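Local coordinates for protein Rho guanine nucleotide exchange factor 3 (Mus musculus, PDB 2Z0Q) that acts as a guanine nucleotide exchange factor for the small GTPases RhoA and RhoB, represented here by its tandem DH-PH domains, at residues K51-M55 against H129-D133; T66-L70 against Y111-Q115; E92-L98 against N178-L184; L217-Q221 against Q270-P275; K239-G243 against V291-G295. All blocks are in the same frame, centred on the assembly; numbering follows the deposited sequence.

Interaction 1 of 5, residues K51-M55 against H129-D133; sequences KLSIM and HRVQD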
# COMPACT_ATOMS: atom_id res chain seq x y z
N LYS A 51 8.41 1.09 -24.99
CA LYS A 51 8.55 1.47 -26.40
C LYS A 51 8.84 2.95 -26.58
O LYS A 51 9.48 3.33 -27.56
CB LYS A 51 7.29 1.11 -27.18
CG LYS A 51 7.11 -0.37 -27.40
CD LYS A 51 5.86 -0.63 -28.21
CE LYS A 51 5.58 -2.12 -28.31
NZ LYS A 51 5.41 -2.72 -26.95
N LEU A 52 8.37 3.76 -25.64
CA LEU A 52 8.56 5.21 -25.71
C LEU A 52 9.57 5.72 -24.68
O LEU A 52 9.69 6.93 -24.46
CB LEU A 52 7.22 5.92 -25.50
CG LEU A 52 6.16 5.64 -26.57
CD1 LEU A 52 4.82 6.20 -26.10
CD2 LEU A 52 6.57 6.27 -27.90
N SER A 53 10.28 4.78 -24.05
CA SER A 53 11.31 5.11 -23.06
C SER A 53 10.87 6.11 -22.00
O SER A 53 11.65 6.97 -21.59
CB SER A 53 12.54 5.67 -23.79
OG SER A 53 12.97 4.79 -24.81
N ILE A 54 9.62 6.01 -21.55
CA ILE A 54 9.07 6.93 -20.53
C ILE A 54 9.79 6.80 -19.18
O ILE A 54 9.85 7.74 -18.39
CB ILE A 54 7.58 6.66 -20.35
CG1 ILE A 54 6.89 6.83 -21.70
CG2 ILE A 54 6.98 7.62 -19.30
CD1 ILE A 54 5.44 6.39 -21.70
N MSE A 55 10.33 5.62 -18.92
CA MSE A 55 11.09 5.35 -17.70
C MSE A 55 12.21 4.43 -18.15
O MSE A 55 12.12 3.83 -19.22
CB MSE A 55 10.24 4.61 -16.65
CG MSE A 55 9.11 5.41 -16.01
SE MSE A 55 8.31 4.46 -14.48
CE MSE A 55 9.71 4.71 -13.21
N HIS A 129 6.99 15.13 -15.54
CA HIS A 129 5.94 15.56 -16.48
C HIS A 129 5.74 14.56 -17.62
O HIS A 129 4.61 14.29 -18.04
CB HIS A 129 6.26 16.94 -17.07
CG HIS A 129 6.35 18.04 -16.06
ND1 HIS A 129 5.48 18.15 -15.00
CD2 HIS A 129 7.18 19.11 -15.98
CE1 HIS A 129 5.76 19.24 -14.31
NE2 HIS A 129 6.79 19.84 -14.88
N ARG A 130 6.85 14.03 -18.11
CA ARG A 130 6.85 13.07 -19.20
C ARG A 130 5.92 11.89 -18.90
O ARG A 130 5.21 11.41 -19.77
CB ARG A 130 8.27 12.57 -19.43
CG ARG A 130 8.45 11.77 -20.70
CD ARG A 130 9.89 11.26 -20.82
NE ARG A 130 10.03 10.40 -21.98
CZ ARG A 130 11.07 9.61 -22.21
NH1 ARG A 130 12.08 9.58 -21.35
NH2 ARG A 130 11.10 8.85 -23.30
N VAL A 131 5.95 11.44 -17.65
CA VAL A 131 5.11 10.33 -17.23
C VAL A 131 3.66 10.79 -17.06
O VAL A 131 2.75 10.21 -17.67
CB VAL A 131 5.61 9.70 -15.90
CG1 VAL A 131 7.03 9.16 -16.07
CG2 VAL A 131 5.57 10.72 -14.80
N GLN A 132 3.45 11.83 -16.24
CA GLN A 132 2.11 12.34 -16.00
C GLN A 132 1.37 12.69 -17.29
O GLN A 132 0.14 12.62 -17.35
CB GLN A 132 2.13 13.53 -15.02
CG GLN A 132 3.02 14.69 -15.43
CD GLN A 132 3.00 15.82 -14.39
OE1 GLN A 132 2.49 16.91 -14.66
NE2 GLN A 132 3.56 15.56 -13.21
N ASP A 133 2.11 13.05 -18.33
CA ASP A 133 1.45 13.31 -19.61
C ASP A 133 1.24 11.90 -20.13
O ASP A 133 1.62 11.57 -21.25
CB ASP A 133 2.36 14.05 -20.61
CG ASP A 133 2.86 15.39 -20.10
OD1 ASP A 133 2.07 16.18 -19.52
OD2 ASP A 133 4.06 15.66 -20.31
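Ile-54 and Val-131 form the tight part of this contact in the DH domain, where the loop after helix 15-51 meets the short helix 129-132. Ile-54 turns its branch methyl inward: CG2 stands opposite the backbone N, while CG1 stays beside it (chi1 -57°). The CG2 methyl of Ile-54 thus lies 3.6 Å from CG1 of Val-131, the two side chains meeting at a slant. Behind them the selenomethionine Met-55 adds a looser touch, its CG 4.3 Å from Val-131 CG1.

The other half is polar and faces solvent. Arg-130 reaches across with CG anti to the backbone N (chi1 -169°) and its chain extended, laying its guanidinium beside the Leu-52 and Ser-53 carbonyls. The approach to the Ser-53 carbonyl is implausibly short, which makes the exact guanidinium placement doubtful; as modelled, one face lies toward Ile-54. Ser-53, at positive phi, is the C-prime residue of the Schellman motif that ends helix 15-51. Deeper in the bundle, Met-55 continues onto Leu-60 and Ile-63 of helix 57-64 and onto Leu-121 and Lys-125 of helix 107-125.

Interaction 2 of 5, residues T66-L70 against Y111-Q115; sequences TLDSL and YCSNQ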
# COMPACT_ATOMS: atom_id res chain seq x y z
N THR A 66 8.04 -8.07 -10.94
CA THR A 66 7.59 -9.16 -10.10
C THR A 66 6.17 -9.60 -10.37
O THR A 66 5.85 -10.78 -10.21
CB THR A 66 7.70 -8.82 -8.62
OG1 THR A 66 8.97 -8.21 -8.37
CG2 THR A 66 7.59 -10.11 -7.80
N LEU A 67 5.32 -8.66 -10.79
CA LEU A 67 3.92 -8.98 -11.08
C LEU A 67 3.83 -10.17 -12.01
O LEU A 67 2.95 -11.01 -11.88
CB LEU A 67 3.19 -7.79 -11.71
CG LEU A 67 2.84 -6.60 -10.82
CD1 LEU A 67 2.07 -5.59 -11.67
CD2 LEU A 67 1.98 -7.05 -9.62
N ASP A 68 4.76 -10.25 -12.95
CA ASP A 68 4.80 -11.35 -13.90
C ASP A 68 5.13 -12.70 -13.29
O ASP A 68 4.99 -13.73 -13.94
CB ASP A 68 5.78 -11.06 -15.05
CG ASP A 68 5.14 -10.25 -16.15
OD1 ASP A 68 4.08 -10.68 -16.65
OD2 ASP A 68 5.71 -9.19 -16.52
N SER A 69 5.61 -12.73 -12.06
CA SER A 69 5.87 -14.02 -11.46
C SER A 69 4.58 -14.48 -10.76
O SER A 69 4.38 -15.67 -10.52
CB SER A 69 7.02 -13.93 -10.46
OG SER A 69 6.65 -13.23 -9.29
N LEU A 70 3.69 -13.54 -10.46
CA LEU A 70 2.44 -13.90 -9.77
C LEU A 70 1.30 -14.36 -10.67
O LEU A 70 0.43 -15.12 -10.24
CB LEU A 70 1.95 -12.73 -8.94
CG LEU A 70 2.96 -12.17 -7.97
CD1 LEU A 70 2.30 -11.04 -7.20
CD2 LEU A 70 3.44 -13.27 -7.02
N TYR A 111 7.34 -10.84 -3.25
CA TYR A 111 6.65 -9.71 -3.84
C TYR A 111 6.33 -8.58 -2.86
O TYR A 111 6.66 -7.42 -3.10
CB TYR A 111 5.34 -10.18 -4.47
CG TYR A 111 4.60 -9.05 -5.12
CD1 TYR A 111 5.09 -8.44 -6.27
CD2 TYR A 111 3.42 -8.57 -4.56
CE1 TYR A 111 4.41 -7.37 -6.85
CE2 TYR A 111 2.74 -7.50 -5.14
CZ TYR A 111 3.24 -6.91 -6.28
OH TYR A 111 2.56 -5.85 -6.86
N CYS A 112 5.66 -8.90 -1.76
CA CYS A 112 5.32 -7.86 -0.81
C CYS A 112 6.52 -7.18 -0.18
O CYS A 112 6.42 -6.03 0.26
CB CYS A 112 4.41 -8.41 0.28
SG CYS A 112 2.84 -8.92 -0.40
N SER A 113 7.66 -7.87 -0.16
CA SER A 113 8.87 -7.30 0.43
C SER A 113 9.52 -6.24 -0.47
O SER A 113 10.19 -5.34 0.02
CB SER A 113 9.90 -8.41 0.76
OG SER A 113 10.53 -8.92 -0.41
N ASN A 114 9.32 -6.35 -1.78
CA ASN A 114 9.92 -5.39 -2.70
C ASN A 114 8.95 -4.28 -3.07
O ASN A 114 9.29 -3.35 -3.84
CB ASN A 114 10.42 -6.09 -3.96
CG ASN A 114 9.29 -6.67 -4.80
OD1 ASN A 114 8.23 -6.05 -4.96
ND2 ASN A 114 9.53 -7.86 -5.38
N GLN A 115 7.75 -4.36 -2.52
CA GLN A 115 6.72 -3.38 -2.80
C GLN A 115 7.13 -1.96 -2.35
O GLN A 115 6.87 -0.99 -3.06
CB GLN A 115 5.42 -3.80 -2.10
CG GLN A 115 4.15 -3.16 -2.65
CD GLN A 115 3.74 -3.73 -3.99
OE1 GLN A 115 4.58 -4.12 -4.81
NE2 GLN A 115 2.44 -3.76 -4.23
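Tyr-111 lays its ring among Thr-66, Leu-67 and Leu-70, joining helix 107-125 to the start of helix 67-84 inside the elongated all-helical bundle of the DH domain. The ring is carried across because CG stands opposite the backbone N (chi1 -179°). Starting at the root, CB of Tyr-111 passes the methyl CG2 of Thr-66 at 4.0 Å. CG lies under Leu-70, whose CD1 is 3.7 Å away; this methyl makes a CH-pi contact over the ring face, 3.8 Å from the centroid and 15° off the normal, with CD2 and CE2 also beneath it. On the other side of the ring, CD1 of Tyr-111 meets CG2 of Thr-66 at 3.4 Å, an approach at the ring edge, near its plane, and CE1 faces CD2 of Leu-67. CZ lies beside that CD2 of Leu-67 at 3.6 Å, and the same methyl presses on OH of Tyr-111 at 3.1 Å. The hydroxyl at the tip is satisfied by a hydrogen bond with the Leu-153 carbonyl, while Pro-156 of helix 155-172 touches the tyrosine side chain. With a phenylalanine in its place the hydroxyl is gone, which would probably leave the Leu-153 carbonyl just the weak bond from Gln-115 NE2. Thr-66 also holds the turn that leads into helix 67-84: its carbonyl O accepts from both the backbone N and the side chain of Ser-69, whose OG sits 2.7 Å from Thr-66 O, in the carbonyl plane.

Interaction 3 of 5, residues E92-L98 against N178-L184; sequences EHVGPIL and NPDQQHL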
# COMPACT_ATOMS: atom_id res chain seq x y z
N GLU A 92 -18.62 -29.50 -6.93
CA GLU A 92 -18.87 -30.33 -5.76
C GLU A 92 -17.96 -29.93 -4.58
O GLU A 92 -18.44 -29.60 -3.49
CB GLU A 92 -18.61 -31.81 -6.09
CG GLU A 92 -19.22 -32.77 -5.11
CD GLU A 92 -19.12 -34.24 -5.58
OE1 GLU A 92 -19.18 -34.49 -6.81
OE2 GLU A 92 -19.01 -35.14 -4.72
N HIS A 93 -16.66 -30.01 -4.81
CA HIS A 93 -15.66 -29.66 -3.79
C HIS A 93 -14.56 -28.77 -4.32
O HIS A 93 -14.02 -29.03 -5.43
CB HIS A 93 -14.97 -30.91 -3.26
CG HIS A 93 -15.92 -31.98 -2.84
ND1 HIS A 93 -16.09 -33.14 -3.56
CD2 HIS A 93 -16.73 -32.07 -1.77
CE1 HIS A 93 -16.96 -33.91 -2.94
NE2 HIS A 93 -17.37 -33.28 -1.85
N VAL A 94 -14.19 -27.76 -3.52
CA VAL A 94 -13.09 -26.87 -3.84
C VAL A 94 -11.98 -27.01 -2.78
O VAL A 94 -10.88 -26.49 -2.94
CB VAL A 94 -13.51 -25.36 -3.90
CG1 VAL A 94 -14.50 -25.15 -5.03
CG2 VAL A 94 -14.10 -24.92 -2.54
N GLY A 95 -12.27 -27.73 -1.70
CA GLY A 95 -11.31 -27.86 -0.62
C GLY A 95 -9.94 -28.40 -0.99
O GLY A 95 -8.94 -27.73 -0.74
N PRO A 96 -9.87 -29.61 -1.56
CA PRO A 96 -8.60 -30.24 -1.97
C PRO A 96 -7.77 -29.35 -2.87
O PRO A 96 -6.56 -29.20 -2.70
CB PRO A 96 -9.05 -31.51 -2.65
CG PRO A 96 -10.29 -31.90 -1.79
CD PRO A 96 -11.00 -30.57 -1.66
N ILE A 97 -8.43 -28.70 -3.84
CA ILE A 97 -7.71 -27.82 -4.74
C ILE A 97 -7.05 -26.64 -4.00
O ILE A 97 -5.90 -26.29 -4.26
CB ILE A 97 -8.67 -27.26 -5.83
CG1 ILE A 97 -8.96 -28.34 -6.87
CG2 ILE A 97 -8.02 -25.99 -6.49
CD1 ILE A 97 -10.02 -27.91 -7.93
N LEU A 98 -7.80 -26.00 -3.09
CA LEU A 98 -7.26 -24.86 -2.36
C LEU A 98 -6.10 -25.29 -1.47
O LEU A 98 -5.06 -24.67 -1.49
CB LEU A 98 -8.36 -24.19 -1.51
CG LEU A 98 -9.32 -23.40 -2.41
CD1 LEU A 98 -10.62 -23.11 -1.68
CD2 LEU A 98 -8.63 -22.11 -2.84
N ASN A 178 -20.29 -32.42 4.17
CA ASN A 178 -19.47 -32.16 3.00
C ASN A 178 -18.03 -32.00 3.51
O ASN A 178 -17.76 -31.11 4.32
CB ASN A 178 -19.92 -30.85 2.34
CG ASN A 178 -19.27 -30.63 1.01
OD1 ASN A 178 -18.06 -30.80 0.86
ND2 ASN A 178 -20.07 -30.23 0.02
N PRO A 179 -17.08 -32.82 3.02
CA PRO A 179 -15.68 -32.75 3.47
C PRO A 179 -14.98 -31.42 3.21
O PRO A 179 -13.91 -31.18 3.73
CB PRO A 179 -15.02 -33.92 2.74
CG PRO A 179 -15.86 -34.04 1.47
CD PRO A 179 -17.25 -33.86 1.99
N ASP A 180 -15.60 -30.58 2.38
CA ASP A 180 -15.03 -29.27 2.11
C ASP A 180 -15.01 -28.47 3.43
O ASP A 180 -14.24 -27.51 3.54
CB ASP A 180 -15.88 -28.52 1.10
CG ASP A 180 -15.24 -28.45 -0.27
OD1 ASP A 180 -14.26 -29.19 -0.56
OD2 ASP A 180 -15.71 -27.62 -1.08
N GLN A 181 -15.86 -28.79 4.39
CA GLN A 181 -15.82 -28.01 5.64
C GLN A 181 -14.42 -28.02 6.24
O GLN A 181 -13.83 -26.97 6.49
CB GLN A 181 -16.79 -28.53 6.70
CG GLN A 181 -18.23 -28.38 6.41
CD GLN A 181 -19.08 -28.52 7.66
OE1 GLN A 181 -18.84 -29.39 8.51
NE2 GLN A 181 -20.08 -27.67 7.79
N GLN A 182 -13.86 -29.21 6.46
CA GLN A 182 -12.51 -29.26 7.04
C GLN A 182 -11.44 -28.65 6.14
O GLN A 182 -10.55 -27.96 6.60
CB GLN A 182 -12.12 -30.71 7.38
CG GLN A 182 -12.83 -31.25 8.62
CD GLN A 182 -14.19 -31.88 8.35
OE1 GLN A 182 -14.74 -32.54 9.25
NE2 GLN A 182 -14.74 -31.70 7.14
N HIS A 183 -11.51 -28.92 4.84
CA HIS A 183 -10.51 -28.38 3.93
C HIS A 183 -10.54 -26.88 3.87
O HIS A 183 -9.50 -26.24 3.80
CB HIS A 183 -10.72 -28.98 2.55
CG HIS A 183 -10.41 -30.43 2.51
ND1 HIS A 183 -11.17 -31.35 1.82
CD2 HIS A 183 -9.41 -31.14 3.10
CE1 HIS A 183 -10.66 -32.56 1.99
NE2 HIS A 183 -9.60 -32.46 2.77
N LEU A 184 -11.75 -26.31 3.91
CA LEU A 184 -11.85 -24.86 3.86
C LEU A 184 -11.37 -24.25 5.17
O LEU A 184 -10.69 -23.23 5.15
CB LEU A 184 -13.30 -24.43 3.57
CG LEU A 184 -13.70 -24.64 2.10
CD1 LEU A 184 -15.21 -24.58 1.99
CD2 LEU A 184 -13.01 -23.57 1.20
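Gly-95 and His-183 bring their backbones to a CA-CA distance of 4.6 Å, where two helices of the DH-domain bundle, 95-101 and 180-213, begin side by side. Glycine permits this: CA of Gly-95 lies 3.4 Å from CB of His-183, and a side chain on Gly-95 would collide with that carbon and with the Asp-180 carboxylate.

That carboxylate is the polar centre. Its two oxygens take the successive amides that lead into helix 95-101. Val-94 N reaches OD2 of Asp-180 at 2.9 Å, nearly straight (171°) and on the syn lone pair; Gly-95 N reaches OD1 of Asp-180 at 2.7 Å, but from above the carboxylate plane (43° out of it). Two gripping N-H groups fix the rotation of this buried acid and would probably favour its negative form. Asn-178, its CG anti to the backbone N (chi1 -171°), caps the start of the other helix through OD1, which accepts from Asp-180 N at 2.9 Å. The same OD1 of Asn-178 lies at the edge of the His-93 ring, 3.2 Å from CD2, ring and amide standing almost perpendicular. Pro-179 closes on that histidine with its CG, and Pro-96 rests its CD beside ND1 of His-183 at 3.6 Å.

On the inner side CD1 of Leu-98 meets CD2 of Leu-184 at 3.8 Å. Leu-98 goes on to Leu-167 of helix 155-172, Leu-184 to Ile-170 and Leu-171 of the same helix, and Val-94 to Ile-24 of helix 15-51 and Leu-81 of helix 67-84.

Interaction 4 of 5, residues L217-Q221 against Q270-P275; sequences LEEGQ and QLYRQP. With SO4 (sulfate ion), chain C; SO4 (sulfate ion), chain E; SO4 (sulfate ion), chain D.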
# COMPACT_ATOMS: atom_id res chain seq x y z
N LEU A 217 22.14 16.39 6.17
CA LEU A 217 23.19 17.29 5.70
C LEU A 217 23.45 18.49 6.60
O LEU A 217 24.37 19.30 6.33
CB LEU A 217 22.87 17.74 4.27
CG LEU A 217 22.69 16.56 3.32
CD1 LEU A 217 22.31 17.05 1.91
CD2 LEU A 217 23.98 15.72 3.30
N GLU A 218 22.68 18.61 7.68
CA GLU A 218 22.90 19.73 8.59
C GLU A 218 23.00 19.27 10.04
O GLU A 218 22.47 18.23 10.42
CB GLU A 218 21.79 20.77 8.45
CG GLU A 218 21.63 21.29 7.02
CD GLU A 218 20.46 22.24 6.89
OE1 GLU A 218 20.60 23.40 7.32
OE2 GLU A 218 19.41 21.81 6.38
N GLU A 219 23.69 20.06 10.85
CA GLU A 219 23.91 19.75 12.25
C GLU A 219 22.68 19.51 13.11
O GLU A 219 21.65 20.19 12.96
CB GLU A 219 24.74 20.86 12.89
CG GLU A 219 26.16 20.87 12.40
CD GLU A 219 26.90 19.59 12.76
OE1 GLU A 219 26.50 18.51 12.26
OE2 GLU A 219 27.88 19.68 13.54
N GLY A 220 22.81 18.54 14.01
CA GLY A 220 21.74 18.21 14.93
C GLY A 220 20.49 17.58 14.37
O GLY A 220 19.46 17.53 15.05
N GLN A 221 20.57 17.06 13.14
CA GLN A 221 19.40 16.44 12.53
C GLN A 221 19.27 14.97 12.85
O GLN A 221 18.20 14.39 12.68
CB GLN A 221 19.42 16.63 11.02
CG GLN A 221 19.38 18.11 10.63
CD GLN A 221 19.15 18.30 9.15
OE1 GLN A 221 19.72 17.58 8.32
NE2 GLN A 221 18.33 19.28 8.81
N GLN A 270 16.06 14.16 2.22
CA GLN A 270 16.90 15.14 2.90
C GLN A 270 16.13 15.82 4.03
O GLN A 270 15.08 16.46 3.78
CB GLN A 270 17.37 16.17 1.83
CG GLN A 270 18.32 17.22 2.38
CD GLN A 270 18.74 18.23 1.31
OE1 GLN A 270 18.54 18.01 0.13
NE2 GLN A 270 19.30 19.34 1.74
N LEU A 271 16.59 15.65 5.27
CA LEU A 271 15.85 16.25 6.39
C LEU A 271 15.73 17.76 6.18
O LEU A 271 16.72 18.43 5.86
CB LEU A 271 16.50 15.93 7.74
CG LEU A 271 15.89 14.67 8.39
CD1 LEU A 271 16.34 13.43 7.62
CD2 LEU A 271 16.28 14.59 9.86
N TYR A 272 14.52 18.28 6.38
CA TYR A 272 14.22 19.72 6.19
C TYR A 272 14.47 20.54 7.47
O TYR A 272 14.80 21.74 7.41
CB TYR A 272 12.76 19.82 5.73
CG TYR A 272 12.26 21.20 5.36
CD1 TYR A 272 12.81 21.88 4.28
CD2 TYR A 272 11.15 21.76 6.01
CE1 TYR A 272 12.28 23.09 3.83
CE2 TYR A 272 10.59 22.99 5.57
CZ TYR A 272 11.16 23.63 4.48
OH TYR A 272 10.62 24.77 3.97
N ARG A 273 14.30 19.90 8.62
CA ARG A 273 14.53 20.50 9.93
C ARG A 273 14.92 19.35 10.82
O ARG A 273 14.92 18.18 10.39
CB ARG A 273 13.25 21.15 10.49
CG ARG A 273 12.71 22.25 9.64
CD ARG A 273 13.49 23.56 9.83
NE ARG A 273 12.77 24.70 9.25
CZ ARG A 273 12.81 25.04 7.96
NH1 ARG A 273 13.53 24.34 7.09
NH2 ARG A 273 12.14 26.12 7.55
N GLN A 274 15.22 19.67 12.07
CA GLN A 274 15.56 18.62 13.02
C GLN A 274 14.28 17.84 13.33
O GLN A 274 13.17 18.37 13.25
CB GLN A 274 16.13 19.25 14.27
CG GLN A 274 17.33 20.11 13.90
CD GLN A 274 17.95 20.77 15.09
OE1 GLN A 274 17.29 21.00 16.09
NE2 GLN A 274 19.24 21.10 14.99
N PRO A 275 14.43 16.56 13.65
CA PRO A 275 13.25 15.74 13.94
C PRO A 275 12.48 16.26 15.16
O PRO A 275 13.07 16.82 16.08
CB PRO A 275 13.86 14.35 14.24
CG PRO A 275 15.16 14.36 13.52
CD PRO A 275 15.67 15.77 13.71
S SO4 C . 12.95 27.09 3.96
O1 SO4 C . 13.73 28.27 3.46
O2 SO4 C . 12.29 26.39 2.80
O3 SO4 C . 13.89 26.13 4.64
O4 SO4 C . 11.95 27.59 4.96
S SO4 E . 24.58 15.54 14.24
O1 SO4 E . 24.98 16.91 14.62
O2 SO4 E . 25.13 15.23 12.90
O3 SO4 E . 25.09 14.57 15.23
O4 SO4 E . 23.11 15.44 14.18
S SO4 D . 10.81 26.78 11.14
O1 SO4 D . 12.14 27.22 11.70
O2 SO4 D . 10.72 27.26 9.73
O3 SO4 D . 10.77 25.30 11.12
O4 SO4 D . 9.67 27.30 11.95
O HOH W 1 19.53 17.47 5.81
O HOH W 2 19.59 19.89 4.74
O HOH W 3 16.65 22.56 5.60
O HOH W 4 17.50 23.23 8.40
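Water carries much of the link between Glu-218 and the strand end: one molecule joins OE2 of Glu-218 to NE2 of Gln-270, two more join OE2 of Glu-218 to Tyr-272 O. The site lies at the end of strand 266-271 of the PH-domain sheet, beside a type II turn, Glu-218 to Gln-221. Direct bonds are few. NE2 of Gln-274, at the end of an extended chain, donates to Glu-219 O at 3.3 Å (153°), the acceptor lying in its amide plane. Gln-221 slides past Leu-271 in the opposite direction; its NE2 makes a weak 3.5 Å bond to Leu-271 O while its OE1 receives Glu-218 N. Beyond the contact, Arg-273 lays NH1 3.4 Å above the centre of the Tyr-272 ring and turns its guanidinium edge to two sulfates, probably from the crystallisation liquor. With an alanine in place of Arg-273 the guanidinium is gone, and both sulfates would probably bind less firmly, one keeping Tyr-272 OH. That hydroxyl of Tyr-272 binds its sulfate through O2 at 2.6 Å. A third sulfate sits at the turn, where Gly-220, at positive phi, donates its N to sulfate O1 at 2.8 Å (161°).

Interaction 5 of 5, residues K239-G243 against V291-G295; sequences KNNRG and VRLGG. With SO4 (sulfate ion), chain B.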
# COMPACT_ATOMS: atom_id res chain seq x y z
N LYS A 239 2.38 19.42 1.47
CA LYS A 239 2.92 20.68 0.93
C LYS A 239 2.82 21.77 1.98
O LYS A 239 1.76 21.95 2.57
CB LYS A 239 2.10 21.10 -0.29
CG LYS A 239 2.60 22.41 -0.88
CD LYS A 239 2.19 22.51 -2.35
CE LYS A 239 0.93 23.30 -2.53
NZ LYS A 239 0.60 23.43 -3.99
N ASN A 240 3.89 22.51 2.24
CA ASN A 240 3.75 23.52 3.26
C ASN A 240 3.17 24.85 2.73
O ASN A 240 2.82 24.95 1.53
CB ASN A 240 5.07 23.68 4.05
CG ASN A 240 6.13 24.49 3.31
OD1 ASN A 240 5.91 25.03 2.22
ND2 ASN A 240 7.31 24.59 3.94
N ASN A 241 3.00 25.83 3.62
CA ASN A 241 2.38 27.11 3.25
C ASN A 241 3.29 28.04 2.47
O ASN A 241 2.93 29.19 2.21
CB ASN A 241 1.76 27.82 4.48
CG ASN A 241 2.78 28.12 5.57
OD1 ASN A 241 3.90 27.61 5.54
ND2 ASN A 241 2.38 28.94 6.55
N ARG A 242 4.47 27.55 2.10
CA ARG A 242 5.40 28.32 1.28
C ARG A 242 5.55 27.58 -0.06
O ARG A 242 6.43 27.90 -0.86
CB ARG A 242 6.76 28.52 1.97
CG ARG A 242 6.68 29.41 3.23
CD ARG A 242 8.04 29.64 3.92
NE ARG A 242 8.73 28.41 4.36
CZ ARG A 242 8.51 27.76 5.50
NH1 ARG A 242 7.59 28.18 6.36
NH2 ARG A 242 9.23 26.67 5.79
N GLY A 243 4.69 26.59 -0.30
CA GLY A 243 4.72 25.86 -1.55
C GLY A 243 5.75 24.74 -1.66
O GLY A 243 5.87 24.09 -2.70
N VAL A 291 -5.05 29.03 7.02
CA VAL A 291 -3.64 29.11 6.68
C VAL A 291 -3.32 30.46 5.98
O VAL A 291 -4.19 31.09 5.37
CB VAL A 291 -3.24 27.95 5.72
CG1 VAL A 291 -3.83 28.16 4.33
CG2 VAL A 291 -1.71 27.86 5.62
N ARG A 292 -2.06 30.91 6.09
CA ARG A 292 -1.62 32.12 5.40
C ARG A 292 -0.51 31.60 4.49
O ARG A 292 0.38 30.87 4.94
CB ARG A 292 -1.03 33.14 6.38
CG ARG A 292 -2.06 33.58 7.43
CD ARG A 292 -3.16 34.24 6.68
NE ARG A 292 -4.20 34.85 7.49
CZ ARG A 292 -5.46 34.44 7.52
NH1 ARG A 292 -5.84 33.38 6.80
NH2 ARG A 292 -6.37 35.12 8.21
N LEU A 293 -0.58 31.95 3.21
CA LEU A 293 0.40 31.48 2.26
C LEU A 293 1.44 32.51 1.90
O LEU A 293 1.18 33.70 1.92
CB LEU A 293 -0.28 31.03 0.97
CG LEU A 293 -1.39 30.00 1.10
CD1 LEU A 293 -1.90 29.70 -0.31
CD2 LEU A 293 -0.87 28.73 1.79
N GLY A 294 2.63 32.02 1.57
CA GLY A 294 3.72 32.89 1.16
C GLY A 294 4.40 32.24 -0.03
O GLY A 294 4.11 31.07 -0.34
N GLY A 295 5.30 32.98 -0.68
CA GLY A 295 6.01 32.45 -1.83
C GLY A 295 5.19 32.52 -3.10
O GLY A 295 4.03 32.93 -3.07
S SO4 B . 3.96 30.73 9.97
O1 SO4 B . 5.34 31.07 10.39
O2 SO4 B . 4.00 29.52 9.09
O3 SO4 B . 3.11 30.47 11.13
O4 SO4 B . 3.39 31.88 9.22
O HOH W 5 -0.22 29.64 8.54
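Gly-294 N donates to Asn-241 O at 2.9 Å, a straight bond (163°) with the donor nearly on the line of the C=O. Asn-241 adds a second, weak bond from its side chain, ND2 to Arg-292 O at 3.2 Å, and a water weakly joins the same ND2 to Arg-292 N. Two CA-H...O contacts flank the main bond, Leu-293 CA to Asn-241 O and Arg-242 CA to Gly-294 O, each 3.4 Å.

The first segment forms the turn of the hairpin between strands 232-240 and 245-251 of the PH domain: a type I turn from Asn-240 to Gly-243, with an Asx turn in which Asn-240 OD1 accepts from Arg-242 N at 2.9 Å. In many PH domains the loop between the first two strands helps bind phosphoinositide headgroups.

Apolar contact falls on the asparagine's root. CG of Asn-241 sits between the backbone N and carbonyl carbon (chi1 59°), and CB meets CG2 of Val-291 at 3.7 Å and CD2 of Leu-293 at 3.9 Å. Both aliphatic residues pack on Phe-310 and Val-307 behind.

Bound sulfates, probably from the crystallisation liquor, add further partners: Asn-241 ND2 hydrogen-bonds O2 of one (3.1 Å, 169°), while Arg-242 NH2 salt-bridges another and probably hydrogen-bonds Tyr-272 OH.

Interactions 1, 2 and 3 are spaced along the DH domain, interactions 4 and 5 lie in the PH domain. Interaction 2 is nested in the chain loop closed by interaction 1, their centres about 23 Å apart, whereas interaction 3 has its centre about 47 Å from that of interaction 1 and its segments alternate with those of 1 and 2. Interaction 3 lies far from the PH contacts, its centre about 59 Å from that of interaction 5. Interactions 4 and 5 touch although their centres are about 20 Å apart: NH2 of Arg-242 lies 3.0 Å from Tyr-272 OH and 3.4 Å from Arg-273 NH2, two arginines at bound sulfates, probably from the crystallisation liquor.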